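Local atomic coordinates of putative cell adhesion protein (Parabacteroides distasonis, PDB entry 3LIU), a protein that probably serves as a fimbrillin subunit of a distinct type of bacterial pilus, and is thought to help the cell adhere to surfaces or partners. Residues Thr45-Val50 and Thr107-Thr112; Ile144-Glu149 and Ile153-Ile158; Leu236-Gly241 and Tyr285-Gly290; Tyr317-Gln320 and Ser325-Lys328; Val341-Asp344 and Lys348-Lys351. One frame throughout, in Å; residues are numbered along the deposited sequence.

How the interactions relate
The five contacts follow one another along the chain without interleaving, and they mark places spread along an elongated, strand-rich fimbrillin. Interactions 1 and 2 lie within the FimA family region near the N-terminal end, their centres about 23 Å apart: one covers strand 45-52 with a helix, the other packs a loop against an outlying hairpin. Interactions 3 and 5 are neighbours further along, with centres about 20 Å and nearest atoms about 6 Å apart. Interaction 4 is at the far end, about 57 Å from interaction 1 and 69 Å from interaction 2, centre to centre. Interactions 3 and 4 reach strands of one sheet. All five are packing or hairpin contacts of the fold.

Interaction 1: Thr45-Val50 and Thr107-Thr112; sequences TLTVGV and TDFIET
A first torsion of -178° sets CG of Phe109 directly opposite the residue's own backbone N, beside its carbonyl carbon, and the ring thereby projects from helix 106-110 onto Gly49 of strand 45-52. The second torsion, -82°, turns the ring roughly crosswise to the CA-CB-CG plane. Its leading atoms do the touching: Phe109 CE2 comes 3.9 Å from Gly49 CA, and Phe109 CZ stands 4.0 Å from Gly49 N. At the ring's edge, near its plane, the methyl CG2 of Thr47 approaches Phe109 CZ at 4.4 Å, a loose contact. Threonine fits this place because its two branches divide the work, the methyl facing the aromatic ring while OG1 is hydrogen-bonded to Thr61 OG1 on the adjacent strand. Glycine suits position 49 for a steric reason: a CB built there would lie 2.7 Å from Phe109 CE2, a clash, so the bare backbone lets the ring settle close to the strand. No hydrogen bond joins the two segments, and the contact is van der Waals packing of the ring on bare backbone and one methyl, in a buried place. With an alanine here instead of Phe109, the ring would be gone, and a gap would probably open between the helix and Gly49, leaving the Thr47 methyl without its aromatic neighbour. Around this pair the same ring touches Val87 and Val89 of strand 82-90, Ile59 of strand 57-66 and Leu100 of helix 94-101, so it plugs the seam where two short helices cover strand 45-52 and the antiparallel strands that flank it.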
# COMPACT_ATOMS: atom_id res chain seq x y z
N THR A 45 -3.21 17.53 -3.94
CA THR A 45 -2.02 18.30 -4.32
C THR A 45 -1.28 17.48 -5.34
O THR A 45 -1.35 16.24 -5.32
CB THR A 45 -1.06 18.59 -3.13
OG1 THR A 45 -0.55 17.36 -2.61
CG2 THR A 45 -1.74 19.40 -2.00
N LEU A 46 -0.55 18.18 -6.21
CA LEU A 46 0.42 17.56 -7.12
C LEU A 46 1.80 18.18 -6.95
O LEU A 46 1.96 19.42 -6.97
CB LEU A 46 -0.01 17.70 -8.57
CG LEU A 46 -1.28 16.90 -8.88
CD1 LEU A 46 -1.76 17.26 -10.28
CD2 LEU A 46 -1.03 15.41 -8.78
N THR A 47 2.78 17.31 -6.75
CA THR A 47 4.19 17.70 -6.77
C THR A 47 4.79 17.20 -8.05
O THR A 47 4.71 16.01 -8.34
CB THR A 47 4.96 17.12 -5.58
OG1 THR A 47 4.35 17.55 -4.36
CG2 THR A 47 6.41 17.58 -5.59
N VAL A 48 5.39 18.09 -8.81
CA VAL A 48 5.96 17.80 -10.12
C VAL A 48 7.47 18.04 -10.06
O VAL A 48 7.94 19.10 -9.61
CB VAL A 48 5.31 18.67 -11.20
CG1 VAL A 48 5.92 18.39 -12.58
CG2 VAL A 48 3.77 18.49 -11.21
N GLY A 49 8.23 17.05 -10.47
CA GLY A 49 9.68 17.19 -10.56
C GLY A 49 10.05 17.18 -12.02
O GLY A 49 9.71 16.21 -12.74
N VAL A 50 10.71 18.25 -12.46
CA VAL A 50 11.19 18.33 -13.87
C VAL A 50 12.73 18.36 -13.86
O VAL A 50 13.32 19.28 -13.30
CB VAL A 50 10.68 19.65 -14.51
CG1 VAL A 50 11.01 19.70 -16.01
CG2 VAL A 50 9.19 19.81 -14.30
N THR A 107 16.60 10.20 -9.74
CA THR A 107 16.71 9.05 -8.83
C THR A 107 16.46 9.42 -7.37
O THR A 107 15.69 8.73 -6.73
CB THR A 107 18.04 8.36 -8.91
OG1 THR A 107 18.26 7.98 -10.26
CG2 THR A 107 18.08 7.09 -8.01
N ASP A 108 17.13 10.46 -6.85
CA ASP A 108 16.86 10.92 -5.47
C ASP A 108 15.39 11.31 -5.29
O ASP A 108 14.81 11.05 -4.25
CB ASP A 108 17.77 12.09 -5.03
CG ASP A 108 19.23 11.63 -4.85
OD1 ASP A 108 19.40 10.69 -4.10
OD2 ASP A 108 20.20 12.19 -5.45
N PHE A 109 14.78 11.88 -6.33
CA PHE A 109 13.37 12.28 -6.24
C PHE A 109 12.52 11.02 -5.98
O PHE A 109 11.84 10.93 -4.98
CB PHE A 109 12.96 13.07 -7.49
CG PHE A 109 11.54 13.56 -7.49
CD1 PHE A 109 10.49 12.72 -7.85
CD2 PHE A 109 11.26 14.87 -7.19
CE1 PHE A 109 9.16 13.17 -7.84
CE2 PHE A 109 9.97 15.34 -7.19
CZ PHE A 109 8.91 14.47 -7.51
N ILE A 110 12.61 10.03 -6.85
CA ILE A 110 11.67 8.90 -6.82
C ILE A 110 11.98 7.96 -5.63
O ILE A 110 11.09 7.26 -5.13
CB ILE A 110 11.61 8.12 -8.18
CG1 ILE A 110 12.90 7.32 -8.42
CG2 ILE A 110 11.31 9.08 -9.34
CD1 ILE A 110 12.85 6.40 -9.73
N GLU A 111 13.24 7.95 -5.19
CA GLU A 111 13.67 7.21 -3.99
C GLU A 111 13.31 7.87 -2.67
O GLU A 111 13.56 7.28 -1.62
CB GLU A 111 15.19 6.94 -4.02
CG GLU A 111 15.61 5.90 -5.06
CD GLU A 111 15.24 4.46 -4.60
OE1 GLU A 111 15.18 4.16 -3.37
OE2 GLU A 111 14.98 3.64 -5.47
N THR A 112 12.77 9.09 -2.69
CA THR A 112 12.32 9.74 -1.49
C THR A 112 11.42 8.84 -0.63
O THR A 112 10.52 8.19 -1.14
CB THR A 112 11.57 11.06 -1.80
OG1 THR A 112 12.44 11.93 -2.50
CG2 THR A 112 11.15 11.74 -0.53

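Interaction 2: Ile144-Glu149 and Ile153-Ile158; sequences IGYDDE and ITVKDI
Tyr146 overlaps Val155 through ring atoms CD2 and CE2, the valine methyl CG1 approaching obliquely, with Tyr146 CE2 3.8 Å from Val155 CG1 and Tyr146 CD2 4.0 Å from Val155 CG2. The motif behind the contact is a tight beta hairpin, strands 151-155 and 158-162, joined by a type I' turn from Val155 to Ile158. Two backbone bonds close it: Val155 N to Ile158 O at 3.0 Å and Ile158 N to Val155 O at 2.9 Å. The loop that follows strand 141-144 packs beside the first arm of this hairpin. The Tyr146 and Val155 side chains cross at about a right angle, and the branched valine offers two methyls to the ring. Nearer the base of the tyrosine, Ile153 takes over. Its CG1 sits between the backbone N and the carbonyl carbon (chi1 69°), which places CD1 against the loop, where it meets Tyr146 CB at 3.7 Å. Beta-branched residues suit such extended positions, and Ile153 and Val155, two residues apart, face the loop together. Gly145 precedes the tyrosine with a positive phi, a conformation easy for glycine. Both its N and that of Tyr146 are hydrogen-bonded to the carboxylate of Glu162, which fixes the loop to the second arm of the hairpin, while the ring of Tyr143 meets that of Tyr146. Asp147 lies at the border of the contact: its OD1 receives a weak bond from Asp148 N, and its OD2 rests 3.5 Å from the Ile153 methyl CG2.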
# COMPACT_ATOMS: atom_id res chain seq x y z
N ILE A 144 1.44 18.84 -20.75
CA ILE A 144 1.54 17.41 -20.60
C ILE A 144 0.21 16.87 -20.13
O ILE A 144 -0.27 17.17 -19.01
CB ILE A 144 2.65 17.01 -19.62
CG1 ILE A 144 4.00 17.51 -20.16
CG2 ILE A 144 2.64 15.48 -19.39
CD1 ILE A 144 5.19 17.27 -19.21
N GLY A 145 -0.40 16.08 -21.00
CA GLY A 145 -1.64 15.39 -20.69
C GLY A 145 -2.91 16.04 -21.22
O GLY A 145 -4.00 15.61 -20.86
N TYR A 146 -2.77 17.04 -22.10
CA TYR A 146 -3.93 17.81 -22.56
C TYR A 146 -4.43 17.38 -23.94
O TYR A 146 -5.40 17.95 -24.45
CB TYR A 146 -3.57 19.29 -22.60
CG TYR A 146 -3.54 19.95 -21.27
CD1 TYR A 146 -2.46 19.76 -20.40
CD2 TYR A 146 -4.57 20.79 -20.86
CE1 TYR A 146 -2.43 20.40 -19.16
CE2 TYR A 146 -4.54 21.44 -19.65
CZ TYR A 146 -3.48 21.22 -18.79
OH TYR A 146 -3.48 21.88 -17.58
N ASP A 147 -3.78 16.41 -24.55
CA ASP A 147 -4.25 15.88 -25.84
C ASP A 147 -3.69 14.48 -26.04
O ASP A 147 -2.76 14.07 -25.33
CB ASP A 147 -3.78 16.78 -26.96
CG ASP A 147 -4.66 16.71 -28.18
OD1 ASP A 147 -5.66 15.95 -28.17
OD2 ASP A 147 -4.34 17.42 -29.14
N ASP A 148 -4.26 13.76 -27.00
CA ASP A 148 -3.80 12.39 -27.29
C ASP A 148 -2.84 12.34 -28.49
O ASP A 148 -2.65 11.31 -29.14
CB ASP A 148 -5.00 11.44 -27.47
CG ASP A 148 -5.92 11.85 -28.58
OD1 ASP A 148 -5.55 12.73 -29.39
OD2 ASP A 148 -7.02 11.27 -28.66
N GLU A 149 -2.19 13.45 -28.75
CA GLU A 149 -1.20 13.49 -29.81
C GLU A 149 -0.26 14.66 -29.50
O GLU A 149 -0.69 15.59 -28.88
CB GLU A 149 -1.97 13.72 -31.10
CG GLU A 149 -1.28 13.33 -32.34
CD GLU A 149 -2.24 13.37 -33.50
OE1 GLU A 149 -2.68 14.47 -33.88
OE2 GLU A 149 -2.56 12.28 -34.03
N ILE A 153 -1.51 23.05 -29.62
CA ILE A 153 -2.89 23.09 -29.16
C ILE A 153 -3.15 24.43 -28.48
O ILE A 153 -2.20 25.20 -28.24
CB ILE A 153 -3.23 21.93 -28.21
CG1 ILE A 153 -2.50 22.07 -26.87
CG2 ILE A 153 -2.93 20.61 -28.90
CD1 ILE A 153 -2.97 21.05 -25.80
N THR A 154 -4.42 24.70 -28.21
CA THR A 154 -4.80 25.87 -27.41
C THR A 154 -5.72 25.45 -26.29
O THR A 154 -6.66 24.67 -26.49
CB THR A 154 -5.44 27.00 -28.27
OG1 THR A 154 -4.43 27.53 -29.12
CG2 THR A 154 -5.98 28.12 -27.39
N VAL A 155 -5.39 25.91 -25.10
CA VAL A 155 -6.13 25.57 -23.91
C VAL A 155 -6.47 26.91 -23.24
O VAL A 155 -5.57 27.71 -22.89
CB VAL A 155 -5.32 24.63 -23.02
CG1 VAL A 155 -6.14 24.17 -21.83
CG2 VAL A 155 -4.82 23.43 -23.84
N LYS A 156 -7.77 27.17 -23.11
CA LYS A 156 -8.25 28.44 -22.54
C LYS A 156 -7.55 29.64 -23.15
O LYS A 156 -7.07 30.51 -22.44
CB LYS A 156 -8.06 28.40 -21.02
CG LYS A 156 -8.65 27.12 -20.45
CD LYS A 156 -9.08 27.22 -19.00
CE LYS A 156 -9.79 25.92 -18.59
NZ LYS A 156 -10.30 25.92 -17.17
N ASP A 157 -7.47 29.64 -24.48
CA ASP A 157 -6.90 30.75 -25.29
C ASP A 157 -5.38 30.94 -25.15
O ASP A 157 -4.83 31.85 -25.80
CB ASP A 157 -7.62 32.09 -25.00
CG ASP A 157 -9.11 31.91 -24.72
OD1 ASP A 157 -9.90 31.91 -25.69
OD2 ASP A 157 -9.49 31.76 -23.53
N ILE A 158 -4.73 30.13 -24.31
CA ILE A 158 -3.27 30.05 -24.23
C ILE A 158 -2.82 28.96 -25.19
O ILE A 158 -3.03 27.74 -24.93
CB ILE A 158 -2.72 29.64 -22.81
CG1 ILE A 158 -3.41 30.38 -21.67
CG2 ILE A 158 -1.19 29.81 -22.76
CD1 ILE A 158 -3.21 31.85 -21.65

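Interaction 3: Leu236-Gly241 and Tyr285-Gly290; sequences LDYKVG and YENTKG
An Asx motif in the loop after strand 282-284 provides the surface on which Tyr238 comes to rest: Asn287 turns its amide forward to Gly290, and the tyrosine touches both residues. The bond that defines the motif runs from Gly290 N to Asn287 OD1, 2.8 Å long, with the donor in the carbonyl plane and on a lone pair of the oxygen. CG of Asn287 is anti to the backbone N (chi1 -176°), which carries the amide to its place, and the second torsion, near 2°, turns OD1 to Gly290 N and ND2 to the tyrosine. Asparagine suits the place because one flat group must accept on one side and donate on the other. Glycine suits the end of the turn, where phi is positive. Tyr238 reaches over from strand 238-240 with its ring at an angle of 41° to the amide. ND2 of Asn287 approaches the ring edge, near its plane, 3.9 Å from Tyr238 CE1. The phenol oxygen goes furthest, and Tyr238 OH stands 3.3 Å from Gly290 C and 3.6 Å from Gly290 CA, where it is also hydrogen-bonded to Glu291 O. Asn287 ND2 is likewise bonded to Asn305 O. On the strand side, Lys239 NZ donates to Leu236 O over 2.9 Å, holding the backbone just before the tyrosine. The polar atoms of this buried contact thus pay for their burial with bonds to backbone groups, and the two segments themselves meet by van der Waals contact.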
# COMPACT_ATOMS: atom_id res chain seq x y z
N LEU A 236 11.69 -1.33 13.73
CA LEU A 236 10.79 -0.23 14.11
C LEU A 236 10.05 0.34 12.87
O LEU A 236 9.03 1.03 13.01
CB LEU A 236 11.56 0.89 14.80
CG LEU A 236 12.14 0.57 16.19
CD1 LEU A 236 13.06 1.69 16.60
CD2 LEU A 236 11.08 0.36 17.24
N ASP A 237 10.57 0.03 11.68
CA ASP A 237 10.01 0.46 10.38
C ASP A 237 8.93 -0.45 9.84
O ASP A 237 8.24 -0.08 8.90
CB ASP A 237 11.12 0.60 9.35
CG ASP A 237 12.11 1.71 9.72
OD1 ASP A 237 11.67 2.87 9.70
OD2 ASP A 237 13.28 1.40 10.00
N TYR A 238 8.83 -1.66 10.40
CA TYR A 238 7.63 -2.46 10.32
C TYR A 238 6.58 -1.90 11.28
O TYR A 238 6.90 -1.50 12.39
CB TYR A 238 7.91 -3.94 10.69
CG TYR A 238 8.62 -4.76 9.64
CD1 TYR A 238 8.01 -5.04 8.42
CD2 TYR A 238 9.88 -5.33 9.88
CE1 TYR A 238 8.61 -5.81 7.49
CE2 TYR A 238 10.49 -6.10 8.93
CZ TYR A 238 9.83 -6.34 7.72
OH TYR A 238 10.39 -7.09 6.73
N LYS A 239 5.31 -1.92 10.86
CA LYS A 239 4.22 -1.42 11.66
C LYS A 239 3.21 -2.51 11.98
O LYS A 239 3.00 -3.42 11.22
CB LYS A 239 3.52 -0.23 10.96
CG LYS A 239 4.42 0.87 10.43
CD LYS A 239 5.35 1.50 11.50
CE LYS A 239 6.38 2.43 10.88
NZ LYS A 239 7.30 3.03 11.90
N VAL A 240 2.59 -2.40 13.15
CA VAL A 240 1.77 -3.45 13.69
C VAL A 240 0.61 -2.81 14.46
O VAL A 240 0.79 -1.78 15.15
CB VAL A 240 2.56 -4.45 14.59
CG1 VAL A 240 3.10 -3.78 15.91
CG2 VAL A 240 1.71 -5.65 14.90
N GLY A 241 -0.56 -3.44 14.38
CA GLY A 241 -1.79 -2.84 14.92
C GLY A 241 -1.96 -2.89 16.43
O GLY A 241 -2.64 -2.03 17.03
N TYR A 285 2.17 -0.36 2.80
CA TYR A 285 3.08 -0.22 1.66
C TYR A 285 3.48 -1.63 1.16
O TYR A 285 3.15 -2.67 1.79
CB TYR A 285 4.33 0.62 2.01
CG TYR A 285 4.11 2.11 2.27
CD1 TYR A 285 3.23 2.86 1.50
CD2 TYR A 285 4.84 2.78 3.25
CE1 TYR A 285 3.05 4.20 1.71
CE2 TYR A 285 4.66 4.17 3.46
CZ TYR A 285 3.77 4.85 2.71
OH TYR A 285 3.53 6.19 2.89
N GLU A 286 4.23 -1.66 0.07
CA GLU A 286 4.68 -2.93 -0.49
C GLU A 286 5.55 -3.68 0.49
O GLU A 286 6.37 -3.09 1.21
CB GLU A 286 5.44 -2.76 -1.81
CG GLU A 286 4.63 -2.13 -2.93
CD GLU A 286 5.24 -2.32 -4.31
OE1 GLU A 286 6.48 -2.18 -4.43
OE2 GLU A 286 4.46 -2.54 -5.28
N ASN A 287 5.35 -4.98 0.51
CA ASN A 287 6.20 -5.92 1.18
C ASN A 287 6.13 -7.29 0.47
O ASN A 287 5.10 -7.98 0.51
CB ASN A 287 5.79 -6.08 2.63
CG ASN A 287 6.74 -7.00 3.40
OD1 ASN A 287 7.71 -7.47 2.83
ND2 ASN A 287 6.43 -7.28 4.66
N THR A 288 7.18 -7.61 -0.25
CA THR A 288 7.35 -8.91 -0.89
C THR A 288 8.52 -9.63 -0.30
O THR A 288 8.59 -10.85 -0.38
CB THR A 288 7.55 -8.79 -2.42
OG1 THR A 288 8.81 -8.18 -2.70
CG2 THR A 288 6.41 -7.95 -3.02
N LYS A 289 9.46 -8.90 0.28
CA LYS A 289 10.66 -9.55 0.81
C LYS A 289 10.56 -10.01 2.26
O LYS A 289 11.20 -10.98 2.63
CB LYS A 289 11.90 -8.69 0.58
CG LYS A 289 12.21 -8.59 -0.93
CD LYS A 289 13.25 -7.56 -1.23
CE LYS A 289 13.47 -7.36 -2.75
NZ LYS A 289 14.80 -6.66 -2.96
N GLY A 290 9.79 -9.31 3.09
CA GLY A 290 9.60 -9.74 4.49
C GLY A 290 10.89 -9.97 5.25
O GLY A 290 11.01 -10.93 5.99

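Interaction 4: Tyr317-Gln320 and Ser325-Lys328; sequences YLPQ and SITK
Tyr317 runs its side chain out from CB alongside that of Ile326, the two pointing the same way from one face of the sheet. From CB the path turns to CG, which lies between the backbone N and the carbonyl carbon (chi1 61°), and this brings the ring in over the neighbouring strand. CD1 of Tyr317 comes first, 3.5 Å from Ile326 O. Beyond it, Tyr317 CE1 and CZ each approach Ile326 CB, CZ at 4.0 Å, and the tip, Tyr317 OH, lies 3.7 Å from the methyl CD1 of Ile326. That methyl also meets the Pro319 ring, with 3.9 Å from Pro319 CG to Ile326 CD1, so the isoleucine is gripped from two directions. The frame for this packing is the end of a long beta hairpin, strands 308-319 and 326-336, where Tyr317 and Ile326 form an antiparallel hydrogen-bonded pair. Tyr317 N donates to Ile326 O and Ile326 N to Tyr317 O, both at 2.9 Å and close to straight (159° and 165°). A serine in place of Tyr317 would keep these backbone bonds but is likely to leave the Ile326 side chain without its aromatic neighbour and more open to solvent. An aromatic residue beside a beta-branched one suits a partly exposed strand pair, since broad apolar surfaces shield each other. Leu318 extends its chain to Ser325, whose N lies 3.5 Å from Leu318 CD1. The backbone of Leu318 is hydrogen-bonded to Glu194, on strand 193-213.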
# COMPACT_ATOMS: atom_id res chain seq x y z
N TYR A 317 -16.60 -25.72 19.33
CA TYR A 317 -16.62 -27.01 18.66
C TYR A 317 -17.28 -28.06 19.56
O TYR A 317 -17.41 -27.87 20.76
CB TYR A 317 -15.21 -27.44 18.32
CG TYR A 317 -14.32 -27.60 19.52
CD1 TYR A 317 -13.79 -26.49 20.18
CD2 TYR A 317 -13.98 -28.87 19.99
CE1 TYR A 317 -12.96 -26.64 21.26
CE2 TYR A 317 -13.17 -29.04 21.09
CZ TYR A 317 -12.66 -27.92 21.73
OH TYR A 317 -11.86 -28.06 22.85
N LEU A 318 -17.71 -29.15 18.93
CA LEU A 318 -18.30 -30.29 19.64
C LEU A 318 -17.37 -31.47 19.49
O LEU A 318 -17.26 -32.03 18.40
CB LEU A 318 -19.68 -30.64 19.09
CG LEU A 318 -20.42 -31.76 19.84
CD1 LEU A 318 -20.76 -31.35 21.28
CD2 LEU A 318 -21.67 -32.10 19.07
N PRO A 319 -16.68 -31.83 20.56
CA PRO A 319 -15.83 -33.02 20.51
C PRO A 319 -16.63 -34.28 20.21
O PRO A 319 -17.75 -34.43 20.71
CB PRO A 319 -15.22 -33.08 21.92
CG PRO A 319 -15.37 -31.74 22.46
CD PRO A 319 -16.61 -31.18 21.87
N GLN A 320 -16.08 -35.14 19.36
CA GLN A 320 -16.60 -36.50 19.13
C GLN A 320 -17.25 -37.12 20.39
O GLN A 320 -16.56 -37.39 21.39
CB GLN A 320 -15.44 -37.41 18.70
CG GLN A 320 -15.84 -38.77 18.15
CD GLN A 320 -16.09 -38.71 16.64
OE1 GLN A 320 -16.55 -37.69 16.12
NE2 GLN A 320 -15.77 -39.80 15.95
N SER A 325 -20.79 -28.75 23.67
CA SER A 325 -19.70 -28.09 22.96
C SER A 325 -18.84 -27.29 23.93
O SER A 325 -19.23 -27.05 25.07
CB SER A 325 -20.25 -27.18 21.86
OG SER A 325 -20.99 -26.11 22.42
N ILE A 326 -17.67 -26.87 23.43
CA ILE A 326 -16.72 -26.07 24.17
C ILE A 326 -16.42 -24.83 23.34
O ILE A 326 -16.23 -24.93 22.14
CB ILE A 326 -15.38 -26.85 24.40
CG1 ILE A 326 -15.63 -28.13 25.24
CG2 ILE A 326 -14.33 -25.94 25.01
CD1 ILE A 326 -14.43 -29.15 25.24
N THR A 327 -16.36 -23.68 23.99
CA THR A 327 -15.90 -22.44 23.36
C THR A 327 -14.52 -22.07 23.90
O THR A 327 -14.31 -21.98 25.11
CB THR A 327 -16.87 -21.30 23.60
OG1 THR A 327 -18.16 -21.67 23.07
CG2 THR A 327 -16.37 -19.99 22.96
N LYS A 328 -13.59 -21.90 22.98
CA LYS A 328 -12.28 -21.34 23.27
C LYS A 328 -12.37 -19.88 22.92
O LYS A 328 -12.59 -19.52 21.76
CB LYS A 328 -11.21 -22.02 22.44
CG LYS A 328 -9.74 -21.53 22.82
CD LYS A 328 -8.64 -22.38 22.14
CE LYS A 328 -7.23 -21.99 22.59
NZ LYS A 328 -6.16 -22.83 21.94

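Interaction 5: Val341-Asp344 and Lys348-Lys351; sequences VTID and KRSK
Val341 and Arg349 bond each other through both backbone groups: Val341 N donates to Arg349 O at 2.9 Å and Arg349 N returns to Val341 O at 3.0 Å. Val341 O receives more, since the CA of Lys348 also comes within 3.3 Å of it in a CH···O contact. The next pair, Thr342 and Lys348, lacks such backbone bonds and meets through side chains, which lie side by side. Lys348 NZ donates a hydrogen bond to Thr342 OG1 at 2.7 Å, the lysine chain being bent at its second torsion (chi2 -72°) to bring the ammonium over. On the other face, Arg349 is held by its polar end. Its NH1 donates to Lys348 O at 2.9 Å from above the carbonyl plane, though in the plane of the guanidinium, while NH2 forms a salt bridge with Glu347. Ile343 CG2 lies over the centre of one guanidinium face, 4.3 Å above its plane, and also touches Arg349 CG at 3.7 Å. A long side chain ending in a flat cation suits this exposed place, where it can cover an apolar residue and still bond with its nitrogens. Inward, Val341 and Ile343 touch strand 383-391. Hydrogen-bonded and non-hydrogen-bonded pairs in succession, closed by a short turn, are typical of an antiparallel beta hairpin, here strands 340-343 and 347-350, whose first strand is also bonded through Thr342 to Val387 and Val389 of strand 383-391.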
# COMPACT_ATOMS: atom_id res chain seq x y z
N VAL A 341 -2.43 -16.25 -4.19
CA VAL A 341 -3.55 -15.39 -4.55
C VAL A 341 -4.28 -15.94 -5.79
O VAL A 341 -3.71 -16.67 -6.62
CB VAL A 341 -3.11 -13.94 -4.80
CG1 VAL A 341 -2.40 -13.41 -3.54
CG2 VAL A 341 -2.19 -13.80 -6.07
N THR A 342 -5.56 -15.60 -5.87
CA THR A 342 -6.38 -15.69 -7.05
C THR A 342 -6.38 -14.31 -7.64
O THR A 342 -6.63 -13.33 -6.93
CB THR A 342 -7.81 -16.19 -6.66
OG1 THR A 342 -7.71 -17.56 -6.31
CG2 THR A 342 -8.85 -16.09 -7.83
N ILE A 343 -6.03 -14.22 -8.91
CA ILE A 343 -5.86 -12.94 -9.61
C ILE A 343 -6.51 -13.09 -10.99
O ILE A 343 -6.74 -14.22 -11.43
CB ILE A 343 -4.34 -12.50 -9.63
CG1 ILE A 343 -4.18 -11.02 -10.01
CG2 ILE A 343 -3.50 -13.38 -10.55
CD1 ILE A 343 -2.84 -10.40 -9.58
N ASP A 344 -6.88 -11.97 -11.61
CA ASP A 344 -7.60 -11.89 -12.89
C ASP A 344 -8.78 -12.83 -12.94
O ASP A 344 -8.95 -13.55 -13.91
CB ASP A 344 -6.69 -12.19 -14.09
CG ASP A 344 -5.53 -11.23 -14.19
OD1 ASP A 344 -5.69 -10.03 -13.85
OD2 ASP A 344 -4.44 -11.66 -14.63
N LYS A 348 -3.93 -17.98 -10.81
CA LYS A 348 -3.29 -18.22 -9.51
C LYS A 348 -1.85 -17.74 -9.56
O LYS A 348 -1.17 -17.95 -10.57
CB LYS A 348 -3.28 -19.70 -9.15
CG LYS A 348 -4.62 -20.42 -9.26
CD LYS A 348 -5.61 -20.05 -8.17
CE LYS A 348 -7.08 -20.35 -8.62
NZ LYS A 348 -8.13 -19.87 -7.67
N ARG A 349 -1.39 -17.11 -8.47
CA ARG A 349 0.02 -16.75 -8.30
C ARG A 349 0.51 -17.10 -6.89
O ARG A 349 -0.20 -16.89 -5.89
CB ARG A 349 0.24 -15.25 -8.50
CG ARG A 349 -0.14 -14.69 -9.84
CD ARG A 349 0.80 -15.16 -10.92
NE ARG A 349 0.45 -14.55 -12.19
CZ ARG A 349 -0.39 -15.06 -13.11
NH1 ARG A 349 -1.02 -16.23 -12.93
NH2 ARG A 349 -0.61 -14.39 -14.22
N SER A 350 1.73 -17.62 -6.83
CA SER A 350 2.36 -17.92 -5.56
C SER A 350 3.39 -16.82 -5.31
O SER A 350 3.95 -16.24 -6.24
CB SER A 350 3.04 -19.30 -5.58
OG SER A 350 4.20 -19.18 -6.37
N LYS A 351 3.61 -16.52 -4.05
CA LYS A 351 4.60 -15.53 -3.64
C LYS A 351 4.34 -14.14 -4.22
O LYS A 351 5.27 -13.41 -4.44
CB LYS A 351 6.02 -16.03 -3.94
CG LYS A 351 6.37 -17.31 -3.16
CD LYS A 351 7.70 -17.91 -3.57
CE LYS A 351 7.87 -19.35 -3.06
NZ LYS A 351 7.61 -19.48 -1.57